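Local coordinates for protein SPT6 (PDB 2XP1) that probably takes part in transcription elongation by docking the factor onto RNA polymerase II through its noncanonical tandem SH2 domains, at residues Glu109-Leu114 with Val124-Phe129; Asn160-Lys165 with Val171-Arg176; Asp34-Arg39 with Pro90-Leu95; Asn27-Ser32 with Val48-Phe53. One frame throughout, in Å; residues are numbered along the deposited sequence.

In the fold
All four contacts pack a helix or turn against a sheet of the tandem SH2 unit. Contacts 3 and 4 lie in the N-terminal half, their centres about 9 Å apart, and share one sheet: strands 36-40 and 46-52 are neighbours in it, with helix 22-31 and helix 80-100 as its two covers. Their segments alternate along the chain. Contacts 1 and 2 follow in series on the antiparallel sheet of the second half, centres about 19 Å apart, at its outermost strands 124-129 and 162-164. Helix 80-100 reaches both halves: Leu-95 touches Phe-129, which also meets Phe-53 of contact 4. The two SH2 modules are therefore packed together through shared apolar side chains.

Contact 1: Glu109-Leu114 with Val124-Phe129; sequences EDAEKL and VYAFYF
Ala-111, just before helix 112-116, faces strand 124-129, its CA 6.2 Å from that of Ala-126. Its methyl group does the touching: CB lies 3.9 Å from Ala-126 CB and 3.7 Å from Tyr-128 CD2, approaching the tyrosine ring obliquely. A chi1 of 50° places the ring, setting CG of Tyr-128 between its backbone N and carbonyl carbon. Three residues on, Leu-114 points its side chain at the strand. Its CG is 4.1 Å from Val-124 CG1, its CD2 reaches to 3.8 Å from Tyr-125 O, and its own carbonyl oxygen lies 3.3 Å from Val-124 CG1. No hydrogen bond crosses; the side chains pack by van der Waals contact, partly against backbone carbonyls, and the small alanines let the segments come close. Strand 124-129, outermost in its sheet within this chain, pairs with strand 136-142. Tyr-125 and Phe-127 point away from helix 112-116 and pack on helix 167-175, so the sheet is covered on both faces, as in SH2 domains.

Contact 2: Asn160-Lys165 with Val171-Arg176; sequences NNSTFK and VAYRKR
Strand 162-164, outermost in the second SH2 sheet within this chain, and helix 167-175, which packs across that sheet, stay apart as backbones, with 9.2 Å between the CA atoms of Phe-164 and Tyr-173; two aromatic side chains bridge the interval. Phe-164 brings its CZ over one face of the Tyr-173 ring, 3.4 Å from CD2, while its CE2 lies 3.6 Å from Tyr-173 CB. The centroids are 5.2 Å apart and the planes are inclined at 45°, an oblique pairing. With chi1 at 156°, Tyr-173 has CG anti to its backbone N, which carries the ring across to Phe-164. Near the hydroxyl end, Ser-162 OG sits 3.9 Å from Tyr-173 OH, too far for a hydrogen bond. An alanine in place of Tyr-173 is likely to leave the CZ and CE2 end of Phe-164 without its partner. Phe-170 meets Phe-164 edge-to-face, extending the aromatic cluster. The contact thus rests on van der Waals packing of rings, without a hydrogen bond across it.

Contact 3: Asp34-Arg39 with Pro90-Leu95; sequences DDFLIR and PILRNL. With SO4 (sulfate ion), chain B.
An SH2-type sheet meets its second covering helix here, and the strand involved also carries the arginine of an anion pocket. Leu-92 of helix 80-100 supplies both of its methyl branches to the start of strand 36-40 and the residue before it: CD1 rests 3.9 Å from Phe-36 CD2, oblique to the ring, and CD2 lies 4.0 Å from Asp-35 CB. The Phe-36 and Leu-92 side chains cross at about a right angle, and Ile-84 and Val-88 continue the cover over Phe-36. Farther along, on the opposite face of the sheet and beside helix 22-31, Arg-39 runs out to a sulfate ion, probably from the crystallisation liquor. Its chain, extended from CG to NE, presents the guanidinium edge to the anion, with sulfur in the plane. NH2 gives a nearly straight bond to sulfate O1, 2.7 Å at 168°, and NH1 another to O2, 3.2 Å at 172°; NH1 also bonds O1 weakly. His-60 accepts a second bond from NH2; Ser-42 OG and Tyr-46 OH are also hydrogen-bonded to the sulfate. Phe-36 to Arg-39 match the FLVR motif of SH2 domains, whose arginine grips phosphate edge-on through both terminal nitrogens; the sulfate probably marks that pocket.

Contact 4: Asn27-Ser32 with Val48-Phe53; sequences NYLRSS and VLVIKF
Leu-29 of helix 22-31 and Val-50 of strand 46-52 make the apolar part of this contact, CD1 of the leucine lying 3.6 Å from CG1 of the valine. Leu-37 and Phe-58, from the strands on either side of 46-52, also touch Leu-29, so the leucine sits over three strands. The polar part belongs to Lys-52. Its chain leaves the strand with CG anti to the backbone N (chi1 159°) and bends at chi3, 75°, which brings NZ to the end of the helix. There NZ donates to Leu-29 O, 2.8 Å, tilted 18° from the carbonyl plane, and it also bonds to Asp-34 O just beyond the helix. With Ser-32 O near but poorly angled, the ammonium group lies among carbonyl oxygens at the helix C-terminus, where its charge probably suits the helix dipole. A methionine at Lys-52 would probably leave the carbonyls of Leu-29 and Asp-34 without this donor. Such packing of the first helix on the central sheet is characteristic of the SH2 fold.

Contact 1: Glu109-Leu114 with Val124-Phe129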
loop_
_atom_site.group_PDB
_atom_site.type_symbol
_atom_site.label_atom_id
_atom_site.label_comp_id
_atom_site.label_asym_id
_atom_site.label_seq_id
_atom_site.Cartn_x
_atom_site.Cartn_y
_atom_site.Cartn_z
ATOM N N GLU A 109 -3.604 16.287 26.205
ATOM C CA GLU A 109 -3.943 17.121 27.358
ATOM C C GLU A 109 -5.096 18.090 27.041
ATOM O O GLU A 109 -5.932 18.357 27.898
ATOM C CB GLU A 109 -2.682 17.877 27.845
ATOM C CG GLU A 109 -2.746 18.430 29.306
ATOM C CD GLU A 109 -1.634 19.457 29.656
ATOM O OE1 GLU A 109 -0.808 19.826 28.771
ATOM O OE2 GLU A 109 -1.596 19.904 30.837
ATOM N N ASP A 110 -5.140 18.590 25.805
ATOM C CA ASP A 110 -6.132 19.582 25.375
ATOM C C ASP A 110 -7.306 18.999 24.583
ATOM O O ASP A 110 -8.322 19.668 24.395
ATOM C CB ASP A 110 -5.458 20.724 24.601
ATOM C CG ASP A 110 -4.871 21.806 25.532
ATOM O OD1 ASP A 110 -5.445 22.031 26.632
ATOM O OD2 ASP A 110 -3.837 22.435 25.163
ATOM N N ALA A 111 -7.156 17.761 24.120
ATOM C CA ALA A 111 -8.288 16.974 23.641
ATOM C C ALA A 111 -8.971 16.327 24.845
ATOM O O ALA A 111 -9.966 15.604 24.704
ATOM C CB ALA A 111 -7.821 15.909 22.664
ATOM N N GLU A 112 -8.407 16.593 26.026
ATOM C CA GLU A 112 -8.939 16.141 27.316
ATOM C C GLU A 112 -10.286 16.804 27.633
ATOM O O GLU A 112 -11.220 16.124 28.067
ATOM C CB GLU A 112 -7.901 16.408 28.436
ATOM C CG GLU A 112 -8.444 16.506 29.898
ATOM C CD GLU A 112 -7.419 17.058 30.928
ATOM O OE1 GLU A 112 -6.224 17.228 30.573
ATOM O OE2 GLU A 112 -7.811 17.316 32.096
ATOM N N LYS A 113 -10.387 18.120 27.429
ATOM C CA LYS A 113 -11.619 18.852 27.748
ATOM C C LYS A 113 -12.820 18.198 27.087
ATOM O O LYS A 113 -13.800 17.833 27.756
ATOM C CB LYS A 113 -11.538 20.334 27.333
ATOM C CG LYS A 113 -12.863 21.119 27.541
ATOM C CD LYS A 113 -12.775 22.624 27.200
ATOM C CE LYS A 113 -14.061 23.357 27.620
ATOM N NZ LYS A 113 -14.035 24.819 27.339
ATOM N N LEU A 114 -12.715 18.043 25.767
ATOM C CA LEU A 114 -13.804 17.527 24.961
ATOM C C LEU A 114 -14.223 16.117 25.389
ATOM O O LEU A 114 -15.414 15.852 25.553
ATOM C CB LEU A 114 -13.449 17.592 23.478
ATOM C CG LEU A 114 -14.638 17.507 22.513
ATOM C CD1 LEU A 114 -15.461 18.811 22.459
ATOM C CD2 LEU A 114 -14.160 17.097 21.120
ATOM N N VAL A 124 -18.301 10.819 22.056
ATOM C CA VAL A 124 -17.459 11.989 21.933
ATOM C C VAL A 124 -16.114 11.491 21.483
ATOM O O VAL A 124 -15.587 10.523 22.035
ATOM C CB VAL A 124 -17.304 12.703 23.288
ATOM C CG1 VAL A 124 -16.457 13.933 23.134
ATOM C CG2 VAL A 124 -18.669 13.093 23.846
ATOM N N TYR A 125 -15.540 12.122 20.474
ATOM C CA TYR A 125 -14.283 11.618 19.988
ATOM C C TYR A 125 -13.396 12.726 19.563
ATOM O O TYR A 125 -13.876 13.788 19.197
ATOM C CB TYR A 125 -14.498 10.665 18.828
ATOM C CG TYR A 125 -15.226 11.252 17.648
ATOM C CD1 TYR A 125 -14.519 11.758 16.558
ATOM C CD2 TYR A 125 -16.625 11.311 17.617
ATOM C CE1 TYR A 125 -15.191 12.284 15.445
ATOM C CE2 TYR A 125 -17.301 11.839 16.522
ATOM C CZ TYR A 125 -16.570 12.315 15.430
ATOM O OH TYR A 125 -17.225 12.850 14.337
ATOM N N ALA A 126 -12.091 12.465 19.597
ATOM C CA ALA A 126 -11.115 13.499 19.295
ATOM C C ALA A 126 -9.995 12.865 18.568
ATOM O O ALA A 126 -9.860 11.648 18.621
ATOM C CB ALA A 126 -10.616 14.151 20.579
ATOM N N PHE A 127 -9.191 13.671 17.881
ATOM C CA PHE A 127 -7.980 13.152 17.223
ATOM C C PHE A 127 -6.790 13.994 17.632
ATOM O O PHE A 127 -6.901 15.193 17.708
ATOM C CB PHE A 127 -8.066 13.210 15.695
ATOM C CG PHE A 127 -9.097 12.334 15.105
ATOM C CD1 PHE A 127 -10.424 12.776 14.994
ATOM C CD2 PHE A 127 -8.747 11.089 14.600
ATOM C CE1 PHE A 127 -11.408 11.982 14.431
ATOM C CE2 PHE A 127 -9.703 10.260 14.025
ATOM C CZ PHE A 127 -11.074 10.715 13.931
ATOM N N TYR A 128 -5.655 13.337 17.870
ATOM C CA TYR A 128 -4.387 13.988 18.141
ATOM C C TYR A 128 -3.239 13.072 17.737
ATOM O O TYR A 128 -3.401 11.860 17.705
ATOM C CB TYR A 128 -4.285 14.387 19.603
ATOM C CG TYR A 128 -4.605 13.307 20.633
ATOM C CD1 TYR A 128 -3.586 12.507 21.177
ATOM C CD2 TYR A 128 -5.911 13.119 21.096
ATOM C CE1 TYR A 128 -3.861 11.542 22.131
ATOM C CE2 TYR A 128 -6.199 12.149 22.055
ATOM C CZ TYR A 128 -5.164 11.371 22.559
ATOM O OH TYR A 128 -5.428 10.413 23.498
ATOM N N PHE A 129 -2.093 13.645 17.389
ATOM C CA PHE A 129 -0.951 12.823 16.992
ATOM C C PHE A 129 -0.403 12.166 18.208
ATOM O O PHE A 129 -0.392 12.772 19.266
ATOM C CB PHE A 129 0.145 13.662 16.346
ATOM C CG PHE A 129 -0.183 14.043 14.951
ATOM C CD1 PHE A 129 -0.379 15.354 14.617
ATOM C CD2 PHE A 129 -0.355 13.082 13.985
ATOM C CE1 PHE A 129 -0.695 15.708 13.330
ATOM C CE2 PHE A 129 -0.708 13.438 12.714
ATOM C CZ PHE A 129 -0.882 14.774 12.395
#

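Contact 2: Asn160-Lys165 with Val171-Arg176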
loop_
_atom_site.group_PDB
_atom_site.type_symbol
_atom_site.label_atom_id
_atom_site.label_comp_id
_atom_site.label_asym_id
_atom_site.label_seq_id
_atom_site.Cartn_x
_atom_site.Cartn_y
_atom_site.Cartn_z
ATOM N N ASN A 160 -6.032 -0.743 10.779
ATOM C CA ASN A 160 -6.141 -2.197 10.663
ATOM C C ASN A 160 -5.936 -2.580 9.224
ATOM O O ASN A 160 -4.935 -2.250 8.595
ATOM C CB ASN A 160 -7.528 -2.706 11.106
ATOM C CG ASN A 160 -7.701 -2.716 12.597
ATOM O OD1 ASN A 160 -6.798 -2.345 13.326
ATOM N ND2 ASN A 160 -8.862 -3.170 13.064
ATOM N N ASN A 161 -6.926 -3.272 8.701
ATOM C CA ASN A 161 -6.937 -3.677 7.313
ATOM C C ASN A 161 -7.152 -2.465 6.396
ATOM O O ASN A 161 -6.521 -2.352 5.332
ATOM C CB ASN A 161 -8.028 -4.724 7.139
ATOM C CG ASN A 161 -7.709 -6.017 7.891
ATOM O OD1 ASN A 161 -6.621 -6.569 7.746
ATOM N ND2 ASN A 161 -8.655 -6.505 8.690
ATOM N N SER A 162 -7.972 -1.525 6.873
ATOM C CA SER A 162 -8.622 -0.525 6.037
ATOM C C SER A 162 -7.811 0.756 5.799
ATOM O O SER A 162 -6.888 1.042 6.508
ATOM C CB SER A 162 -9.980 -0.216 6.653
ATOM O OG SER A 162 -10.719 -1.420 6.788
ATOM N N THR A 163 -8.215 1.531 4.810
ATOM C CA THR A 163 -7.459 2.656 4.308
ATOM C C THR A 163 -8.429 3.795 3.952
ATOM O O THR A 163 -9.516 3.538 3.442
ATOM C CB THR A 163 -6.530 2.174 3.137
ATOM O OG1 THR A 163 -5.365 1.545 3.695
ATOM C CG2 THR A 163 -6.063 3.282 2.241
ATOM N N PHE A 164 -8.043 5.041 4.271
ATOM C CA PHE A 164 -8.897 6.252 4.112
ATOM C C PHE A 164 -8.139 7.506 3.613
ATOM O O PHE A 164 -6.991 7.771 4.018
ATOM C CB PHE A 164 -9.615 6.584 5.434
ATOM C CG PHE A 164 -10.278 5.397 6.079
ATOM C CD1 PHE A 164 -9.627 4.692 7.087
ATOM C CD2 PHE A 164 -11.530 4.957 5.646
ATOM C CE1 PHE A 164 -10.206 3.596 7.665
ATOM C CE2 PHE A 164 -12.130 3.840 6.223
ATOM C CZ PHE A 164 -11.461 3.158 7.238
ATOM N N LYS A 165 -8.774 8.273 2.721
ATOM C CA LYS A 165 -8.185 9.541 2.272
ATOM C C LYS A 165 -8.146 10.639 3.359
ATOM O O LYS A 165 -7.236 11.473 3.371
ATOM C CB LYS A 165 -8.828 10.038 0.958
ATOM C CG LYS A 165 -10.288 10.430 0.989
ATOM C CD LYS A 165 -10.548 11.406 -0.158
ATOM C CE LYS A 165 -12.010 11.809 -0.305
ATOM N NZ LYS A 165 -12.235 12.596 -1.554
ATOM N N VAL A 171 -14.191 8.341 9.994
ATOM C CA VAL A 171 -15.328 8.500 10.913
ATOM C C VAL A 171 -16.536 7.686 10.424
ATOM O O VAL A 171 -17.108 6.869 11.177
ATOM C CB VAL A 171 -15.710 9.986 11.078
ATOM C CG1 VAL A 171 -17.062 10.133 11.806
ATOM C CG2 VAL A 171 -14.609 10.724 11.814
ATOM N N ALA A 172 -16.889 7.896 9.153
ATOM C CA ALA A 172 -18.031 7.232 8.532
ATOM C C ALA A 172 -17.971 5.717 8.722
ATOM O O ALA A 172 -18.959 5.089 9.099
ATOM C CB ALA A 172 -18.112 7.588 7.044
ATOM N N TYR A 173 -16.795 5.149 8.472
ATOM C CA TYR A 173 -16.576 3.717 8.593
ATOM C C TYR A 173 -16.637 3.241 10.056
ATOM O O TYR A 173 -17.299 2.247 10.377
ATOM C CB TYR A 173 -15.232 3.370 7.958
ATOM C CG TYR A 173 -14.624 2.111 8.491
ATOM C CD1 TYR A 173 -14.912 0.870 7.920
ATOM C CD2 TYR A 173 -13.760 2.163 9.561
ATOM C CE1 TYR A 173 -14.347 -0.294 8.419
ATOM C CE2 TYR A 173 -13.188 1.026 10.071
ATOM C CZ TYR A 173 -13.479 -0.205 9.505
ATOM O OH TYR A 173 -12.876 -1.321 10.046
ATOM N N ARG A 174 -15.949 3.972 10.930
ATOM C CA ARG A 174 -15.802 3.616 12.337
ATOM C C ARG A 174 -17.126 3.504 13.105
ATOM O O ARG A 174 -17.268 2.632 13.987
ATOM C CB ARG A 174 -14.892 4.633 13.011
ATOM C CG ARG A 174 -14.465 4.267 14.400
ATOM C CD ARG A 174 -13.668 2.991 14.417
ATOM N NE ARG A 174 -13.390 2.602 15.791
ATOM C CZ ARG A 174 -14.245 1.944 16.566
ATOM N NH1 ARG A 174 -15.447 1.597 16.104
ATOM N NH2 ARG A 174 -13.903 1.634 17.809
ATOM N N LYS A 175 -18.086 4.370 12.763
ATOM C CA LYS A 175 -19.418 4.371 13.424
ATOM C C LYS A 175 -20.361 3.204 13.044
ATOM O O LYS A 175 -21.027 2.641 13.911
ATOM C CB LYS A 175 -20.133 5.740 13.280
ATOM C CG LYS A 175 -20.616 6.102 11.877
ATOM C CD LYS A 175 -20.993 7.564 11.812
ATOM C CE LYS A 175 -21.863 7.847 10.618
ATOM N NZ LYS A 175 -22.875 8.892 10.958
ATOM N N ARG A 176 -20.399 2.853 11.756
ATOM C CA ARG A 176 -21.506 2.080 11.181
ATOM C C ARG A 176 -21.020 0.766 10.580
ATOM O O ARG A 176 -20.644 -0.161 11.303
ATOM C CB ARG A 176 -22.222 2.912 10.107
ATOM C CG ARG A 176 -23.687 2.533 9.829
ATOM C CD ARG A 176 -24.682 3.360 10.663
ATOM N NE ARG A 176 -26.070 3.147 10.237
ATOM C CZ ARG A 176 -27.141 3.658 10.848
ATOM N NH1 ARG A 176 -26.997 4.414 11.933
ATOM N NH2 ARG A 176 -28.366 3.407 10.381
#

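Contact 3: Asp34-Arg39 with Pro90-Leu95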
loop_
_atom_site.group_PDB
_atom_site.type_symbol
_atom_site.label_atom_id
_atom_site.label_comp_id
_atom_site.label_asym_id
_atom_site.label_seq_id
_atom_site.Cartn_x
_atom_site.Cartn_y
_atom_site.Cartn_z
ATOM N N ASP A 34 10.147 24.999 7.561
ATOM C CA ASP A 34 10.342 23.704 6.876
ATOM C C ASP A 34 9.594 22.569 7.568
ATOM O O ASP A 34 9.552 22.500 8.805
ATOM C CB ASP A 34 11.829 23.298 6.839
ATOM C CG ASP A 34 12.697 24.232 6.007
ATOM O OD1 ASP A 34 12.167 25.244 5.502
ATOM O OD2 ASP A 34 13.924 23.964 5.895
ATOM N N ASP A 35 9.031 21.670 6.758
ATOM C CA ASP A 35 8.231 20.562 7.249
ATOM C C ASP A 35 9.016 19.269 7.348
ATOM O O ASP A 35 8.570 18.357 8.055
ATOM C CB ASP A 35 7.076 20.312 6.296
ATOM C CG ASP A 35 5.968 21.326 6.447
ATOM O OD1 ASP A 35 5.959 22.077 7.462
ATOM O OD2 ASP A 35 5.111 21.354 5.534
ATOM N N PHE A 36 10.146 19.175 6.618
ATOM C CA PHE A 36 10.981 17.960 6.570
ATOM C C PHE A 36 12.393 18.268 6.083
ATOM O O PHE A 36 12.661 19.319 5.528
ATOM C CB PHE A 36 10.361 16.931 5.625
ATOM C CG PHE A 36 10.456 17.326 4.195
ATOM C CD1 PHE A 36 11.532 16.917 3.430
ATOM C CD2 PHE A 36 9.475 18.121 3.620
ATOM C CE1 PHE A 36 11.644 17.285 2.092
ATOM C CE2 PHE A 36 9.567 18.506 2.291
ATOM C CZ PHE A 36 10.663 18.087 1.518
ATOM N N LEU A 37 13.306 17.345 6.291
ATOM C CA LEU A 37 14.660 17.501 5.736
ATOM C C LEU A 37 15.133 16.096 5.682
ATOM O O LEU A 37 14.419 15.206 6.119
ATOM C CB LEU A 37 15.567 18.333 6.663
ATOM C CG LEU A 37 15.621 17.954 8.151
ATOM C CD1 LEU A 37 16.503 16.776 8.353
ATOM C CD2 LEU A 37 16.099 19.164 9.047
ATOM N N ILE A 38 16.314 15.891 5.141
ATOM C CA ILE A 38 16.945 14.591 5.147
ATOM C C ILE A 38 18.218 14.798 5.911
ATOM O O ILE A 38 18.929 15.772 5.662
ATOM C CB ILE A 38 17.243 14.204 3.722
ATOM C CG1 ILE A 38 15.920 13.932 3.007
ATOM C CG2 ILE A 38 18.260 13.086 3.613
ATOM C CD1 ILE A 38 16.096 13.876 1.565
ATOM N N ARG A 39 18.488 13.930 6.872
ATOM C CA ARG A 39 19.667 14.087 7.705
ATOM C C ARG A 39 20.616 12.931 7.467
ATOM O O ARG A 39 20.259 12.002 6.745
ATOM C CB ARG A 39 19.284 14.143 9.172
ATOM C CG ARG A 39 18.616 12.878 9.733
ATOM C CD ARG A 39 18.535 12.949 11.268
ATOM N NE ARG A 39 17.770 11.824 11.807
ATOM C CZ ARG A 39 18.278 10.618 12.064
ATOM N NH1 ARG A 39 19.599 10.359 11.866
ATOM N NH2 ARG A 39 17.473 9.669 12.540
ATOM N N PRO A 90 2.627 13.728 -0.418
ATOM C CA PRO A 90 1.286 13.232 -0.058
ATOM C C PRO A 90 1.122 13.018 1.437
ATOM O O PRO A 90 0.029 13.214 1.944
ATOM C CB PRO A 90 1.171 11.898 -0.812
ATOM C CG PRO A 90 2.310 11.899 -1.812
ATOM C CD PRO A 90 3.377 12.740 -1.212
ATOM N N ILE A 91 2.192 12.630 2.131
ATOM C CA ILE A 91 2.189 12.678 3.610
ATOM C C ILE A 91 1.853 14.080 4.077
ATOM O O ILE A 91 0.965 14.258 4.902
ATOM C CB ILE A 91 3.491 12.112 4.264
ATOM C CG1 ILE A 91 3.576 10.589 4.034
ATOM C CG2 ILE A 91 3.480 12.343 5.721
ATOM C CD1 ILE A 91 4.898 9.928 4.461
ATOM N N LEU A 92 2.518 15.091 3.521
ATOM C CA LEU A 92 2.264 16.475 3.944
ATOM C C LEU A 92 0.844 16.906 3.635
ATOM O O LEU A 92 0.227 17.629 4.425
ATOM C CB LEU A 92 3.257 17.438 3.304
ATOM C CG LEU A 92 4.725 17.093 3.548
ATOM C CD1 LEU A 92 5.663 18.068 2.826
ATOM C CD2 LEU A 92 5.032 17.058 5.042
ATOM N N ARG A 93 0.329 16.480 2.483
ATOM C CA ARG A 93 -1.042 16.786 2.090
ATOM C C ARG A 93 -2.002 16.166 3.108
ATOM O O ARG A 93 -2.909 16.814 3.604
ATOM C CB ARG A 93 -1.332 16.321 0.640
ATOM C CG ARG A 93 -0.837 17.310 -0.467
ATOM C CD ARG A 93 -0.854 16.698 -1.873
ATOM N NE ARG A 93 -0.141 17.535 -2.834
ATOM C CZ ARG A 93 -0.729 18.354 -3.706
ATOM N NH1 ARG A 93 -2.055 18.456 -3.752
ATOM N NH2 ARG A 93 0.010 19.076 -4.543
ATOM N N ASN A 94 -1.744 14.913 3.441
ATOM C CA ASN A 94 -2.432 14.251 4.530
ATOM C C ASN A 94 -2.368 14.989 5.889
ATOM O O ASN A 94 -3.403 15.248 6.497
ATOM C CB ASN A 94 -1.888 12.841 4.669
ATOM C CG ASN A 94 -2.923 11.890 5.089
ATOM O OD1 ASN A 94 -4.100 12.227 5.128
ATOM N ND2 ASN A 94 -2.510 10.678 5.424
ATOM N N LEU A 95 -1.155 15.310 6.361
ATOM C CA LEU A 95 -0.991 16.044 7.615
ATOM C C LEU A 95 -1.785 17.339 7.595
ATOM O O LEU A 95 -2.406 17.695 8.610
ATOM C CB LEU A 95 0.475 16.387 7.853
ATOM C CG LEU A 95 1.412 15.244 8.210
ATOM C CD1 LEU A 95 2.839 15.751 8.307
ATOM C CD2 LEU A 95 0.987 14.640 9.529
HETATM S S SO4 B . 20.009 6.678 12.877
HETATM O O1 SO4 B . 18.682 7.278 12.802
HETATM O O2 SO4 B . 21.042 7.542 12.350
HETATM O O3 SO4 B . 19.952 5.455 12.084
HETATM O O4 SO4 B . 20.375 6.354 14.248
#

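Contact 4: Asn27-Ser32 with Val48-Phe53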
loop_
_atom_site.group_PDB
_atom_site.type_symbol
_atom_site.label_atom_id
_atom_site.label_comp_id
_atom_site.label_asym_id
_atom_site.label_seq_id
_atom_site.Cartn_x
_atom_site.Cartn_y
_atom_site.Cartn_z
ATOM N N ASN A 27 15.546 20.109 16.388
ATOM C CA ASN A 27 15.781 21.528 16.717
ATOM C C ASN A 27 15.542 22.444 15.547
ATOM O O ASN A 27 14.771 23.407 15.646
ATOM C CB ASN A 27 17.186 21.771 17.234
ATOM C CG ASN A 27 17.192 22.093 18.682
ATOM O OD1 ASN A 27 16.159 21.990 19.341
ATOM N ND2 ASN A 27 18.337 22.507 19.200
ATOM N N TYR A 28 16.218 22.136 14.441
ATOM C CA TYR A 28 16.134 22.953 13.268
ATOM C C TYR A 28 14.704 22.991 12.778
ATOM O O TYR A 28 14.217 24.051 12.394
ATOM C CB TYR A 28 17.045 22.415 12.188
ATOM C CG TYR A 28 16.848 23.086 10.855
ATOM C CD1 TYR A 28 17.496 24.304 10.546
ATOM C CD2 TYR A 28 16.018 22.516 9.900
ATOM C CE1 TYR A 28 17.311 24.919 9.301
ATOM C CE2 TYR A 28 15.823 23.113 8.662
ATOM C CZ TYR A 28 16.479 24.308 8.364
ATOM O OH TYR A 28 16.262 24.867 7.135
ATOM N N LEU A 29 14.029 21.847 12.794
ATOM C CA LEU A 29 12.649 21.809 12.366
ATOM C C LEU A 29 11.716 22.519 13.360
ATOM O O LEU A 29 10.691 23.067 12.952
ATOM C CB LEU A 29 12.180 20.365 12.095
ATOM C CG LEU A 29 12.824 19.564 10.941
ATOM C CD1 LEU A 29 12.314 18.133 10.837
ATOM C CD2 LEU A 29 12.635 20.237 9.587
ATOM N N ARG A 30 12.032 22.479 14.656
ATOM C CA ARG A 30 11.167 23.120 15.667
ATOM C C ARG A 30 10.984 24.593 15.306
ATOM O O ARG A 30 9.864 25.109 15.354
ATOM C CB ARG A 30 11.736 23.028 17.103
ATOM C CG ARG A 30 11.267 21.829 17.945
ATOM C CD ARG A 30 12.078 21.681 19.260
ATOM N NE ARG A 30 12.134 20.282 19.719
ATOM C CZ ARG A 30 13.247 19.549 19.847
ATOM N NH1 ARG A 30 14.438 20.070 19.572
ATOM N NH2 ARG A 30 13.178 18.281 20.251
ATOM N N SER A 31 12.079 25.240 14.909
ATOM C CA SER A 31 12.097 26.683 14.696
ATOM C C SER A 31 12.199 27.124 13.222
ATOM O O SER A 31 12.366 28.310 12.932
ATOM C CB SER A 31 13.204 27.311 15.559
ATOM O OG SER A 31 14.421 26.599 15.377
ATOM N N SER A 32 12.066 26.172 12.295
ATOM C CA SER A 32 12.010 26.473 10.847
ATOM C C SER A 32 10.538 26.460 10.392
ATOM O O SER A 32 9.680 25.903 11.075
ATOM C CB SER A 32 12.845 25.435 10.062
ATOM O OG SER A 32 12.854 25.639 8.656
ATOM N N VAL A 48 18.326 9.763 6.362
ATOM C CA VAL A 48 17.077 9.625 7.063
ATOM C C VAL A 48 16.218 10.847 6.811
ATOM O O VAL A 48 16.651 11.997 6.980
ATOM C CB VAL A 48 17.247 9.444 8.585
ATOM C CG1 VAL A 48 15.875 9.239 9.205
ATOM C CG2 VAL A 48 18.133 8.263 8.922
ATOM N N LEU A 49 14.998 10.567 6.384
ATOM C CA LEU A 49 13.992 11.569 6.138
ATOM C C LEU A 49 13.399 11.869 7.500
ATOM O O LEU A 49 13.054 10.946 8.231
ATOM C CB LEU A 49 12.915 10.958 5.229
ATOM C CG LEU A 49 11.595 11.685 5.044
ATOM C CD1 LEU A 49 11.868 12.953 4.278
ATOM C CD2 LEU A 49 10.604 10.793 4.256
ATOM N N VAL A 50 13.312 13.153 7.839
ATOM C CA VAL A 50 12.708 13.586 9.084
ATOM C C VAL A 50 11.563 14.496 8.636
ATOM O O VAL A 50 11.783 15.476 7.928
ATOM C CB VAL A 50 13.712 14.363 9.994
ATOM C CG1 VAL A 50 13.114 14.646 11.403
ATOM C CG2 VAL A 50 15.055 13.604 10.145
ATOM N N ILE A 51 10.340 14.116 9.027
ATOM C CA ILE A 51 9.123 14.897 8.819
ATOM C C ILE A 51 8.582 15.378 10.176
ATOM O O ILE A 51 8.383 14.570 11.092
ATOM C CB ILE A 51 8.035 14.059 8.144
ATOM C CG1 ILE A 51 8.565 13.380 6.855
ATOM C CG2 ILE A 51 6.872 14.909 7.801
ATOM C CD1 ILE A 51 7.581 12.367 6.227
ATOM N N LYS A 52 8.361 16.680 10.314
ATOM C CA LYS A 52 7.789 17.263 11.525
ATOM C C LYS A 52 6.267 17.075 11.478
ATOM O O LYS A 52 5.594 17.638 10.619
ATOM C CB LYS A 52 8.146 18.761 11.574
ATOM C CG LYS A 52 7.257 19.625 12.461
ATOM C CD LYS A 52 7.784 21.071 12.625
ATOM C CE LYS A 52 7.549 21.937 11.379
ATOM N NZ LYS A 52 8.343 23.245 11.442
ATOM N N PHE A 53 5.719 16.254 12.363
ATOM C CA PHE A 53 4.255 16.061 12.376
ATOM C C PHE A 53 3.596 17.179 13.154
ATOM O O PHE A 53 2.525 17.651 12.762
ATOM C CB PHE A 53 3.880 14.691 12.925
ATOM C CG PHE A 53 3.783 13.638 11.864
ATOM C CD1 PHE A 53 4.697 13.606 10.814
ATOM C CD2 PHE A 53 2.827 12.653 11.931
ATOM C CE1 PHE A 53 4.620 12.632 9.835
ATOM C CE2 PHE A 53 2.730 11.686 10.931
ATOM C CZ PHE A 53 3.620 11.676 9.905
#